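Local structure of epoxide hydrolase (Aspergillus niger, 3G02) at residues K281-D287 with G374-E380; W118-E124 with M298-Y302; I112-W118 with I189-G195; P127-F132 with P382-K386. The protein probably catalyses the hydrolysis of epoxides to diols, here as an enantioselective variant obtained by directed evolution of an alpha/beta-hydrolase-fold enzyme. The protein carries 9 engineered substitutions. One frame throughout, in Å; residues are numbered along the deposited sequence. Where two conformers were deposited one is given.

Contact 1: K281-D287 with G374-E380; sequences KYLQWVD and GHFAALE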
# COMPACT_ATOMS: atom_id res chain seq x y z
N LYS A 281 3.51 -10.99 4.44
CA LYS A 281 3.60 -10.91 5.90
C LYS A 281 3.76 -12.29 6.54
O LYS A 281 4.51 -12.44 7.50
CB LYS A 281 2.40 -10.14 6.48
CG LYS A 281 2.20 -8.74 5.86
CD LYS A 281 3.52 -7.96 5.68
CE LYS A 281 3.27 -6.53 5.22
NZ LYS A 281 4.54 -5.79 4.95
N TYR A 282 3.08 -13.30 6.01
CA TYR A 282 3.31 -14.66 6.49
C TYR A 282 4.74 -15.13 6.22
O TYR A 282 5.25 -16.00 6.93
CB TYR A 282 2.29 -15.64 5.93
CG TYR A 282 0.97 -15.62 6.67
CD1 TYR A 282 0.85 -16.16 7.95
CD2 TYR A 282 -0.16 -15.05 6.09
CE1 TYR A 282 -0.36 -16.14 8.64
CE2 TYR A 282 -1.38 -15.03 6.76
CZ TYR A 282 -1.48 -15.57 8.03
OH TYR A 282 -2.68 -15.54 8.71
N LEU A 283 5.39 -14.56 5.20
CA LEU A 283 6.79 -14.88 4.93
C LEU A 283 7.75 -14.11 5.83
O LEU A 283 8.71 -14.68 6.36
CB LEU A 283 7.12 -14.59 3.46
CG LEU A 283 6.52 -15.52 2.41
CD1 LEU A 283 6.84 -14.98 1.02
CD2 LEU A 283 7.02 -16.95 2.56
N GLN A 284 7.51 -12.81 5.99
CA GLN A 284 8.49 -11.94 6.66
C GLN A 284 8.39 -11.92 8.17
O GLN A 284 9.37 -11.61 8.86
CB GLN A 284 8.38 -10.51 6.13
CG GLN A 284 8.74 -10.35 4.66
CD GLN A 284 8.90 -8.90 4.24
OE1 GLN A 284 8.65 -7.98 5.02
NE2 GLN A 284 9.34 -8.69 3.01
N TRP A 285 7.20 -12.22 8.70
CA TRP A 285 6.92 -11.97 10.11
C TRP A 285 7.20 -13.15 11.03
O TRP A 285 7.15 -13.01 12.25
CB TRP A 285 5.47 -11.53 10.27
CG TRP A 285 5.19 -10.15 9.76
CD1 TRP A 285 6.05 -9.30 9.12
CD2 TRP A 285 3.93 -9.47 9.85
NE1 TRP A 285 5.40 -8.11 8.83
CE2 TRP A 285 4.10 -8.20 9.26
CE3 TRP A 285 2.68 -9.81 10.38
CZ2 TRP A 285 3.06 -7.26 9.18
CZ3 TRP A 285 1.65 -8.88 10.31
CH2 TRP A 285 1.85 -7.63 9.71
N VAL A 286 7.47 -14.31 10.45
CA VAL A 286 7.72 -15.53 11.22
C VAL A 286 9.21 -15.74 11.47
O VAL A 286 10.06 -15.13 10.82
CB VAL A 286 7.13 -16.79 10.53
CG1 VAL A 286 5.62 -16.68 10.42
CG2 VAL A 286 7.76 -17.01 9.15
N ASP A 287 9.52 -16.60 12.44
CA ASP A 287 10.88 -17.07 12.65
C ASP A 287 11.16 -18.19 11.64
O ASP A 287 11.79 -17.95 10.61
CB ASP A 287 11.06 -17.54 14.09
CG ASP A 287 12.48 -18.00 14.40
OD1 ASP A 287 13.36 -17.93 13.51
OD2 ASP A 287 12.70 -18.41 15.56
N GLY A 374 8.51 -15.94 16.04
CA GLY A 374 8.22 -14.65 15.45
C GLY A 374 6.88 -14.08 15.88
O GLY A 374 6.42 -14.30 17.01
N HIS A 375 6.25 -13.36 14.97
CA HIS A 375 5.03 -12.62 15.27
C HIS A 375 3.80 -13.48 15.53
O HIS A 375 2.97 -13.15 16.39
CB HIS A 375 4.74 -11.64 14.14
CG HIS A 375 3.45 -10.91 14.31
ND1 HIS A 375 3.28 -9.91 15.24
CD2 HIS A 375 2.26 -11.05 13.68
CE1 HIS A 375 2.04 -9.45 15.16
NE2 HIS A 375 1.40 -10.13 14.23
N PHE A 376 3.65 -14.56 14.76
CA PHE A 376 2.47 -15.40 14.86
C PHE A 376 2.65 -16.44 15.97
O PHE A 376 2.67 -17.65 15.72
CB PHE A 376 2.17 -16.06 13.51
CG PHE A 376 1.80 -15.09 12.41
CD1 PHE A 376 0.50 -14.60 12.31
CD2 PHE A 376 2.74 -14.65 11.49
CE1 PHE A 376 0.15 -13.69 11.31
CE2 PHE A 376 2.40 -13.76 10.48
CZ PHE A 376 1.10 -13.28 10.39
N ALA A 377 2.77 -15.95 17.20
CA ALA A 377 3.14 -16.79 18.34
C ALA A 377 2.26 -18.02 18.54
O ALA A 377 2.77 -19.11 18.79
CB ALA A 377 3.18 -15.97 19.62
N ALA A 378 0.94 -17.85 18.42
CA ALA A 378 0.02 -18.98 18.57
C ALA A 378 0.23 -20.06 17.51
O ALA A 378 0.05 -21.25 17.80
CB ALA A 378 -1.43 -18.49 18.57
N LEU A 379 0.62 -19.66 16.31
CA LEU A 379 0.93 -20.60 15.23
C LEU A 379 2.33 -21.17 15.32
O LEU A 379 2.55 -22.35 15.04
CB LEU A 379 0.78 -19.92 13.86
CG LEU A 379 -0.60 -19.63 13.28
CD1 LEU A 379 -0.44 -19.03 11.90
CD2 LEU A 379 -1.45 -20.89 13.21
N GLU A 380 3.29 -20.33 15.68
CA GLU A 380 4.71 -20.68 15.62
C GLU A 380 5.16 -21.42 16.87
O GLU A 380 5.91 -22.40 16.77
CB GLU A 380 5.56 -19.43 15.45
CG GLU A 380 5.40 -18.72 14.12
CD GLU A 380 6.31 -17.52 14.03
OE1 GLU A 380 7.54 -17.70 14.12
OE2 GLU A 380 5.79 -16.39 13.89

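Contact 2: W118-E124 with M298-Y302; sequences WPGSFVE and MVSLY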
# COMPACT_ATOMS: atom_id res chain seq x y z
N TRP A 118 -4.50 -8.89 12.69
CA TRP A 118 -4.44 -8.95 11.23
C TRP A 118 -3.02 -9.35 10.82
O TRP A 118 -2.07 -8.81 11.38
CB TRP A 118 -4.78 -7.57 10.64
CG TRP A 118 -4.88 -7.58 9.13
CD1 TRP A 118 -6.02 -7.66 8.38
CD2 TRP A 118 -3.78 -7.54 8.20
NE1 TRP A 118 -5.71 -7.68 7.04
CE2 TRP A 118 -4.34 -7.60 6.90
CE3 TRP A 118 -2.39 -7.45 8.33
CZ2 TRP A 118 -3.55 -7.59 5.75
CZ3 TRP A 118 -1.60 -7.44 7.19
CH2 TRP A 118 -2.19 -7.51 5.91
N PRO A 119 -2.87 -10.24 9.82
CA PRO A 119 -3.86 -10.90 8.98
C PRO A 119 -4.26 -12.26 9.52
O PRO A 119 -4.42 -13.22 8.75
CB PRO A 119 -3.11 -11.06 7.66
CG PRO A 119 -1.69 -11.36 8.10
CD PRO A 119 -1.49 -10.61 9.41
N GLY A 120 -4.43 -12.34 10.83
CA GLY A 120 -4.82 -13.58 11.48
C GLY A 120 -6.32 -13.78 11.61
O GLY A 120 -7.13 -13.12 10.94
N SER A 121 -6.68 -14.71 12.49
CA SER A 121 -8.08 -15.08 12.70
C SER A 121 -8.15 -16.06 13.86
O SER A 121 -7.13 -16.45 14.43
CB SER A 121 -8.65 -15.76 11.45
OG SER A 121 -8.08 -17.04 11.28
N PHE A 122 -9.37 -16.48 14.18
CA PHE A 122 -9.60 -17.46 15.23
C PHE A 122 -8.79 -18.76 15.05
O PHE A 122 -8.42 -19.41 16.04
CB PHE A 122 -11.10 -17.78 15.35
CG PHE A 122 -11.65 -18.63 14.23
CD1 PHE A 122 -11.94 -18.07 12.99
CD2 PHE A 122 -11.87 -19.99 14.43
CE1 PHE A 122 -12.44 -18.86 11.96
CE2 PHE A 122 -12.37 -20.79 13.40
CZ PHE A 122 -12.66 -20.23 12.16
N VAL A 123 -8.51 -19.08 13.79
CA VAL A 123 -7.80 -20.31 13.42
C VAL A 123 -6.40 -20.35 14.02
O VAL A 123 -5.88 -21.42 14.35
CB VAL A 123 -7.73 -20.46 11.88
CG1 VAL A 123 -7.10 -21.80 11.49
CG2 VAL A 123 -9.12 -20.35 11.28
N GLU A 124 -5.79 -19.18 14.18
CA GLU A 124 -4.45 -19.10 14.76
C GLU A 124 -4.34 -19.78 16.12
O GLU A 124 -3.25 -20.18 16.53
CB GLU A 124 -4.00 -17.66 14.88
CG GLU A 124 -3.75 -17.00 13.56
CD GLU A 124 -3.26 -15.58 13.72
OE1 GLU A 124 -3.82 -14.84 14.56
OE2 GLU A 124 -2.32 -15.20 13.00
N MET A 298 -4.91 -19.75 5.03
CA MET A 298 -5.24 -18.47 5.65
C MET A 298 -5.74 -17.45 4.64
O MET A 298 -6.70 -16.72 4.89
CB MET A 298 -4.05 -17.89 6.43
CG MET A 298 -3.55 -18.77 7.57
SD MET A 298 -4.85 -19.38 8.68
CE MET A 298 -3.87 -19.82 10.12
N VAL A 299 -5.07 -17.39 3.49
CA VAL A 299 -5.46 -16.47 2.43
C VAL A 299 -6.82 -16.87 1.83
O VAL A 299 -7.67 -16.01 1.60
CB VAL A 299 -4.36 -16.34 1.34
CG1 VAL A 299 -4.85 -15.53 0.15
CG2 VAL A 299 -3.11 -15.68 1.93
N SER A 300 -7.02 -18.16 1.59
CA SER A 300 -8.31 -18.65 1.08
C SER A 300 -9.44 -18.33 2.06
O SER A 300 -10.52 -17.92 1.64
CB SER A 300 -8.26 -20.15 0.80
OG SER A 300 -7.31 -20.44 -0.21
N LEU A 301 -9.18 -18.51 3.35
CA LEU A 301 -10.15 -18.18 4.39
C LEU A 301 -10.55 -16.71 4.33
O LEU A 301 -11.73 -16.38 4.36
CB LEU A 301 -9.58 -18.53 5.77
CG LEU A 301 -10.38 -18.13 7.01
CD1 LEU A 301 -11.76 -18.80 7.05
CD2 LEU A 301 -9.57 -18.44 8.26
N TYR A 302 -9.55 -15.83 4.22
CA TYR A 302 -9.82 -14.40 4.05
C TYR A 302 -10.61 -14.11 2.77
O TYR A 302 -11.55 -13.31 2.78
CB TYR A 302 -8.52 -13.60 4.04
CG TYR A 302 -8.13 -13.00 5.37
CD1 TYR A 302 -8.10 -13.78 6.53
CD2 TYR A 302 -7.78 -11.65 5.47
CE1 TYR A 302 -7.74 -13.23 7.76
CE2 TYR A 302 -7.42 -11.10 6.69
CZ TYR A 302 -7.40 -11.89 7.83
OH TYR A 302 -7.04 -11.33 9.03
O HOH W 1 -4.77 -14.51 6.22

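Contact 3: I112-W118 with I189-G195; sequences IALLHGW and IQGGDIG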
# COMPACT_ATOMS: atom_id res chain seq x y z
N ILE A 112 -11.30 -17.36 29.72
CA ILE A 112 -10.28 -16.64 28.97
C ILE A 112 -10.77 -16.43 27.54
O ILE A 112 -11.27 -17.35 26.91
CB ILE A 112 -8.92 -17.41 28.92
CG1 ILE A 112 -8.47 -17.85 30.32
CG2 ILE A 112 -7.83 -16.54 28.28
CD1 ILE A 112 -7.31 -18.84 30.31
N ALA A 113 -10.63 -15.19 27.05
CA ALA A 113 -10.81 -14.92 25.62
C ALA A 113 -9.45 -14.63 25.02
O ALA A 113 -8.67 -13.86 25.57
CB ALA A 113 -11.76 -13.74 25.40
N LEU A 114 -9.19 -15.26 23.88
CA LEU A 114 -7.91 -15.12 23.19
C LEU A 114 -8.16 -14.38 21.88
O LEU A 114 -9.00 -14.80 21.09
CB LEU A 114 -7.25 -16.49 22.95
CG LEU A 114 -7.00 -17.32 24.22
CD1 LEU A 114 -8.14 -18.30 24.48
CD2 LEU A 114 -5.68 -18.07 24.14
N LEU A 115 -7.43 -13.29 21.69
CA LEU A 115 -7.74 -12.32 20.64
C LEU A 115 -6.69 -12.23 19.55
O LEU A 115 -5.52 -11.90 19.81
CB LEU A 115 -7.96 -10.93 21.24
CG LEU A 115 -8.95 -10.79 22.39
CD1 LEU A 115 -9.08 -9.32 22.76
CD2 LEU A 115 -10.31 -11.37 22.03
N HIS A 116 -7.12 -12.52 18.32
CA HIS A 116 -6.28 -12.44 17.14
C HIS A 116 -6.13 -10.99 16.64
O HIS A 116 -6.73 -10.06 17.18
CB HIS A 116 -6.85 -13.35 16.04
CG HIS A 116 -8.03 -12.76 15.32
ND1 HIS A 116 -9.33 -13.13 15.58
CD2 HIS A 116 -8.09 -11.84 14.33
CE1 HIS A 116 -10.15 -12.45 14.79
NE2 HIS A 116 -9.41 -11.65 14.02
N GLY A 117 -5.32 -10.82 15.60
CA GLY A 117 -5.20 -9.55 14.91
C GLY A 117 -5.21 -9.77 13.40
O GLY A 117 -5.84 -10.71 12.90
N TRP A 118 -4.50 -8.89 12.69
CA TRP A 118 -4.44 -8.95 11.23
C TRP A 118 -3.02 -9.35 10.82
O TRP A 118 -2.07 -8.81 11.38
CB TRP A 118 -4.78 -7.57 10.64
CG TRP A 118 -4.88 -7.58 9.13
CD1 TRP A 118 -6.02 -7.66 8.38
CD2 TRP A 118 -3.78 -7.54 8.20
NE1 TRP A 118 -5.71 -7.68 7.04
CE2 TRP A 118 -4.34 -7.60 6.90
CE3 TRP A 118 -2.39 -7.45 8.33
CZ2 TRP A 118 -3.55 -7.59 5.75
CZ3 TRP A 118 -1.60 -7.44 7.19
CH2 TRP A 118 -2.19 -7.51 5.91
N ILE A 189 -8.04 -11.83 29.50
CA ILE A 189 -7.77 -11.65 28.08
C ILE A 189 -6.34 -12.04 27.75
O ILE A 189 -5.40 -11.63 28.44
CB ILE A 189 -8.01 -10.18 27.63
CG1 ILE A 189 -9.49 -9.80 27.78
CG2 ILE A 189 -7.53 -9.95 26.18
CD1 ILE A 189 -10.46 -10.64 26.94
N GLN A 190 -6.18 -12.84 26.70
CA GLN A 190 -4.89 -13.08 26.07
C GLN A 190 -4.98 -12.40 24.71
O GLN A 190 -5.96 -12.58 24.00
CB GLN A 190 -4.65 -14.58 25.89
CG GLN A 190 -3.17 -14.99 25.77
CD GLN A 190 -2.50 -14.47 24.51
OE1 GLN A 190 -1.47 -13.79 24.57
NE2 GLN A 190 -3.08 -14.80 23.36
N GLY A 191 -3.98 -11.59 24.38
CA GLY A 191 -4.00 -10.87 23.11
C GLY A 191 -2.66 -10.72 22.44
O GLY A 191 -1.61 -10.68 23.10
N GLY A 192 -2.69 -10.67 21.11
CA GLY A 192 -1.54 -10.34 20.29
C GLY A 192 -2.00 -9.40 19.19
O GLY A 192 -3.20 -9.28 18.94
N ASP A 193 -1.04 -8.72 18.56
CA ASP A 193 -1.32 -7.83 17.44
C ASP A 193 -2.42 -6.81 17.81
O ASP A 193 -2.40 -6.25 18.91
CB ASP A 193 -1.68 -8.65 16.20
CG ASP A 193 -1.46 -7.89 14.92
OD1 ASP A 193 -0.28 -7.67 14.59
OD2 ASP A 193 -2.45 -7.51 14.28
N ILE A 194 -3.37 -6.57 16.91
CA ILE A 194 -4.47 -5.65 17.19
C ILE A 194 -5.24 -6.10 18.43
O ILE A 194 -5.66 -5.28 19.24
CB ILE A 194 -5.39 -5.49 15.96
CG1 ILE A 194 -4.63 -4.81 14.83
CG2 ILE A 194 -6.65 -4.68 16.32
CD1 ILE A 194 -5.27 -4.96 13.46
N GLY A 195 -5.37 -7.42 18.59
CA GLY A 195 -6.00 -7.99 19.78
C GLY A 195 -5.36 -7.55 21.09
O GLY A 195 -6.04 -7.52 22.12

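Contact 4: P127-F132 with P382-K386; sequences PILQLF and PRELK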
# COMPACT_ATOMS: atom_id res chain seq x y z
N PRO A 127 -4.00 -24.67 17.08
CA PRO A 127 -2.96 -25.49 17.72
C PRO A 127 -3.02 -25.49 19.25
O PRO A 127 -2.86 -26.55 19.86
CB PRO A 127 -1.66 -24.87 17.20
CG PRO A 127 -2.04 -24.39 15.83
CD PRO A 127 -3.40 -23.77 16.06
N ILE A 128 -3.26 -24.33 19.85
CA ILE A 128 -3.39 -24.24 21.31
C ILE A 128 -4.64 -24.95 21.83
O ILE A 128 -4.58 -25.69 22.82
CB ILE A 128 -3.30 -22.77 21.81
CG1 ILE A 128 -1.86 -22.28 21.71
CG2 ILE A 128 -3.85 -22.64 23.24
CD1 ILE A 128 -1.66 -20.81 22.03
N LEU A 129 -5.77 -24.76 21.15
CA LEU A 129 -6.99 -25.49 21.51
C LEU A 129 -6.78 -27.00 21.45
O LEU A 129 -7.25 -27.74 22.33
CB LEU A 129 -8.17 -25.08 20.62
CG LEU A 129 -8.66 -23.63 20.73
CD1 LEU A 129 -9.91 -23.45 19.88
CD2 LEU A 129 -8.94 -23.22 22.18
N GLN A 130 -6.05 -27.46 20.44
CA GLN A 130 -5.75 -28.89 20.28
C GLN A 130 -4.94 -29.42 21.46
O GLN A 130 -5.25 -30.49 22.00
CB GLN A 130 -5.02 -29.15 18.96
CG GLN A 130 -4.69 -30.63 18.71
CD GLN A 130 -5.93 -31.52 18.57
OE1 GLN A 130 -6.97 -31.08 18.08
NE2 GLN A 130 -5.81 -32.77 18.99
N LEU A 131 -3.93 -28.66 21.88
CA LEU A 131 -3.12 -29.05 23.03
C LEU A 131 -4.00 -29.20 24.28
O LEU A 131 -3.88 -30.18 25.01
CB LEU A 131 -2.00 -28.04 23.27
CG LEU A 131 -0.88 -27.97 22.23
CD1 LEU A 131 -0.03 -26.74 22.47
CD2 LEU A 131 -0.02 -29.23 22.22
N PHE A 132 -4.89 -28.23 24.50
CA PHE A 132 -5.80 -28.31 25.64
C PHE A 132 -6.73 -29.52 25.59
O PHE A 132 -6.90 -30.21 26.60
CB PHE A 132 -6.62 -27.02 25.78
CG PHE A 132 -5.93 -25.95 26.57
CD1 PHE A 132 -5.81 -26.05 27.96
CD2 PHE A 132 -5.39 -24.83 25.94
CE1 PHE A 132 -5.17 -25.06 28.70
CE2 PHE A 132 -4.75 -23.83 26.67
CZ PHE A 132 -4.64 -23.95 28.06
N PRO A 382 3.01 -22.55 19.78
CA PRO A 382 1.80 -22.77 20.57
C PRO A 382 2.07 -23.34 21.97
O PRO A 382 1.42 -22.92 22.92
CB PRO A 382 0.99 -23.76 19.73
CG PRO A 382 2.00 -24.43 18.85
CD PRO A 382 2.99 -23.35 18.54
N ARG A 383 3.02 -24.26 22.09
CA ARG A 383 3.33 -24.83 23.40
C ARG A 383 3.82 -23.77 24.38
O ARG A 383 3.38 -23.73 25.53
CB ARG A 383 4.34 -25.96 23.27
CG ARG A 383 3.73 -27.25 22.76
CD ARG A 383 4.78 -28.34 22.56
NE ARG A 383 4.14 -29.64 22.33
CZ ARG A 383 3.62 -30.04 21.17
NH1 ARG A 383 3.66 -29.25 20.11
NH2 ARG A 383 3.06 -31.24 21.08
N GLU A 384 4.72 -22.92 23.90
CA GLU A 384 5.29 -21.86 24.72
C GLU A 384 4.23 -20.85 25.16
O GLU A 384 4.16 -20.47 26.33
CB GLU A 384 6.43 -21.15 23.98
CG GLU A 384 7.73 -21.96 23.89
CD GLU A 384 7.71 -23.04 22.81
OE1 GLU A 384 6.78 -23.08 21.97
OE2 GLU A 384 8.65 -23.86 22.81
N LEU A 385 3.40 -20.41 24.21
CA LEU A 385 2.37 -19.43 24.53
C LEU A 385 1.33 -20.02 25.49
O LEU A 385 0.93 -19.35 26.45
CB LEU A 385 1.71 -18.90 23.25
CG LEU A 385 0.78 -17.68 23.43
CD1 LEU A 385 1.54 -16.48 24.02
CD2 LEU A 385 0.09 -17.31 22.13
N LYS A 386 0.91 -21.26 25.23
CA LYS A 386 -0.01 -21.97 26.12
C LYS A 386 0.55 -22.10 27.54
O LYS A 386 -0.15 -21.84 28.51
CB LYS A 386 -0.34 -23.35 25.56
CG LYS A 386 -1.16 -24.23 26.50
CD LYS A 386 -1.59 -25.50 25.82
CE LYS A 386 -2.07 -26.53 26.83
NZ LYS A 386 -0.96 -26.99 27.71

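Contact 1: K281-D287 with G374-E380
Phe376 of the loop that carries His375, the predicted catalytic histidine of this alpha/beta-hydrolase fold, packs against the end of helix 271-284. From CB, with CG anti to the carbonyl carbon (chi1 -65°), the ring brings Phe376 CD2 to 3.7 Å from Val286 CG1. CE2 meets Trp285 CB, and the in-plane edge faces Lys281 O. At the tip, Phe376 CZ lies 3.7 Å from Tyr282 CE1, a contact CE1 of the phenyl shares, in an offset stack with planes 14° apart; His375 CD2 sits over the opposite face. Trp285 runs alongside His375 and turns the edge of its six-membered ring to the imidazole face, Trp285 CE3 being 3.6 Å from His375 CD2. His375 N donates almost straight to Trp285 O at 2.9 Å. Its ND1 bonds to Asp349, and its side chain touches the predicted nucleophile, Asp193. Glu380, extended beyond CG, lays its carboxylate beside the loop and accepts from three backbone amides. Phe376 N, at the N-cap of helix 377-380, reaches OE2 on its anti side, somewhat out of the carboxylate plane. Glu380 OE1 accepts from Asp287 N at 2.8 Å and from Gly374 N at 2.8 Å, the two approaching from opposite faces.

Contact 2: W118-E124 with M298-Y302
The loop after strand 110-115, beside the predicted active site of the alpha/beta-hydrolase fold, meets helix 292-304 chiefly through Tyr302. The phenol reaches across to the cis-proline turn at Trp118-Pro119, and Tyr302 OH donates to Gly120 O at 2.6 Å, in the carbonyl plane and on a lone pair. The CE2 side of the same ring points its edge toward the five-membered ring of Trp118 in an offset edge-to-face pair, with planes at 74° and Tyr302 CE2 3.8 Å from Trp118 NE1. These two interactions hold the phenol at its OH and along its CE2 edge. Pro119 CB lies over one face of the Trp118 indole, which is itself close to Tyr315, a predicted proton donor. A water above the rim of the Tyr302 ring donates to Pro119 O at 2.9 Å and, weakly, to Met298 O, linking the turn to the helix backbone.

Farther along, the contact becomes apolar. Met298 bends at its second torsion (chi2 -49°), which brings Met298 CE to 4.0 Å from Val123 CG1. Leu301 and Val123 lie alongside each other, pointing opposite ways, with Leu301 CD2 3.6 Å from Val123 CG2. The same leucine methyl touches Ser121 OG, which closes an ST turn by accepting from Val123 N at 3.3 Å.

Contact 3: I112-W118 with I189-G195
Asp193 holds its CG opposite the backbone N (chi1 -157°), a rotation that carries OD2 across to the chain at Trp118. There Asp193 OD2 accepts from Trp118 N at 2.9 Å and from Ile194 N at 2.9 Å; the two amides come from opposite faces, each more than 40° out of the carboxylate plane, and so restrain its rotation. The other oxygen, OD1, lies close to His375 and to a bound formic acid, probably from the crystallisation liquor. Positive phi (53°) at Asp193 marks the strained turn, and Gly117 CA approaches Asp193 OD2 to 3.5 Å. Ile194 CD1 packs on Trp118 CB.

Before the turn, strands 112-115 and 189-191 run parallel. Gln190 N donates to Ala113 O at 2.9 Å, Leu115 N to Gln190 O at 2.8 Å, and Gly192 N only weakly to Leu115 O. On one sheet face Ile189 reaches Ala113 CB with CD1 and Leu115 CD1 with CG2; on the other, Gln190 CB meets Leu114 CG, while its OE1 bonds to Asn215 and His213. Strand, tight turn bearing the predicted nucleophile and following helix, with the Gly191-Asp193-Gly195 pattern, are consistent with the nucleophile elbow of the alpha/beta-hydrolase fold.

Contact 4: P127-F132 with P382-K386
Lys386 lies across Phe132 where helix segments 127-132 and 382-386, beside the sheet of the alpha/beta-hydrolase fold, cross at -70°, with 9.4 Å between the axes of these segments. The lysine chain stays extended as far as CE. Lys386 CD passes Leu131 CB at 3.6 Å, and Lys386 CE then sits above the centre of the Phe132 ring, 3.6 Å from its centroid and 3° off the normal, a CH-pi contact. A bend at the last torsion (chi4 -66°) leaves Lys386 NZ over the same face, 4.8 Å from the Phe132 centroid in a cation-pi arrangement; NZ also forms a salt bridge with Glu135.

Ile128 crosses Pro382 obliquely, Ile128 CG1 lying 3.8 Å from Pro382 CB, and meets Leu385 nearly at a right angle through CD1. Pro127 and Pro382 touch through their CB atoms at the start of both segments. Leu131 points into the crossing and touches three residues: CD1 leans on Pro382 and on Arg383 CG, and CB on the lysine. Arg383 runs at about a right angle to it toward the exposed side, though its position may be influenced by crystal packing; Leu131 CD2 sits over the centre of one guanidinium face, 3.9 Å from Arg383 CZ.

How the contacts relate
Contacts 1, 2 and 3 are buried at or beside the predicted catalytic residues, whereas contact 4 is only partly buried and lies farther out. Contact 3 joins two neighbouring parallel strands of the central sheet and the turns after them, mainly by backbone bonds; contact 1 combines stacked rings with a carboxylate holding loop amides; contact 2 relies on one phenol and apolar side chains; contact 4 is mainly apolar, with a lysine over a phenyl ring and an arginine against a leucine. Contacts 2 and 3 share Trp118. Tyr282 OH of contact 1 probably bonds to Pro119 O of contact 2, and His375 CE1 of contact 1 lies 3.0 Å from Asp193 OD1 of contact 3.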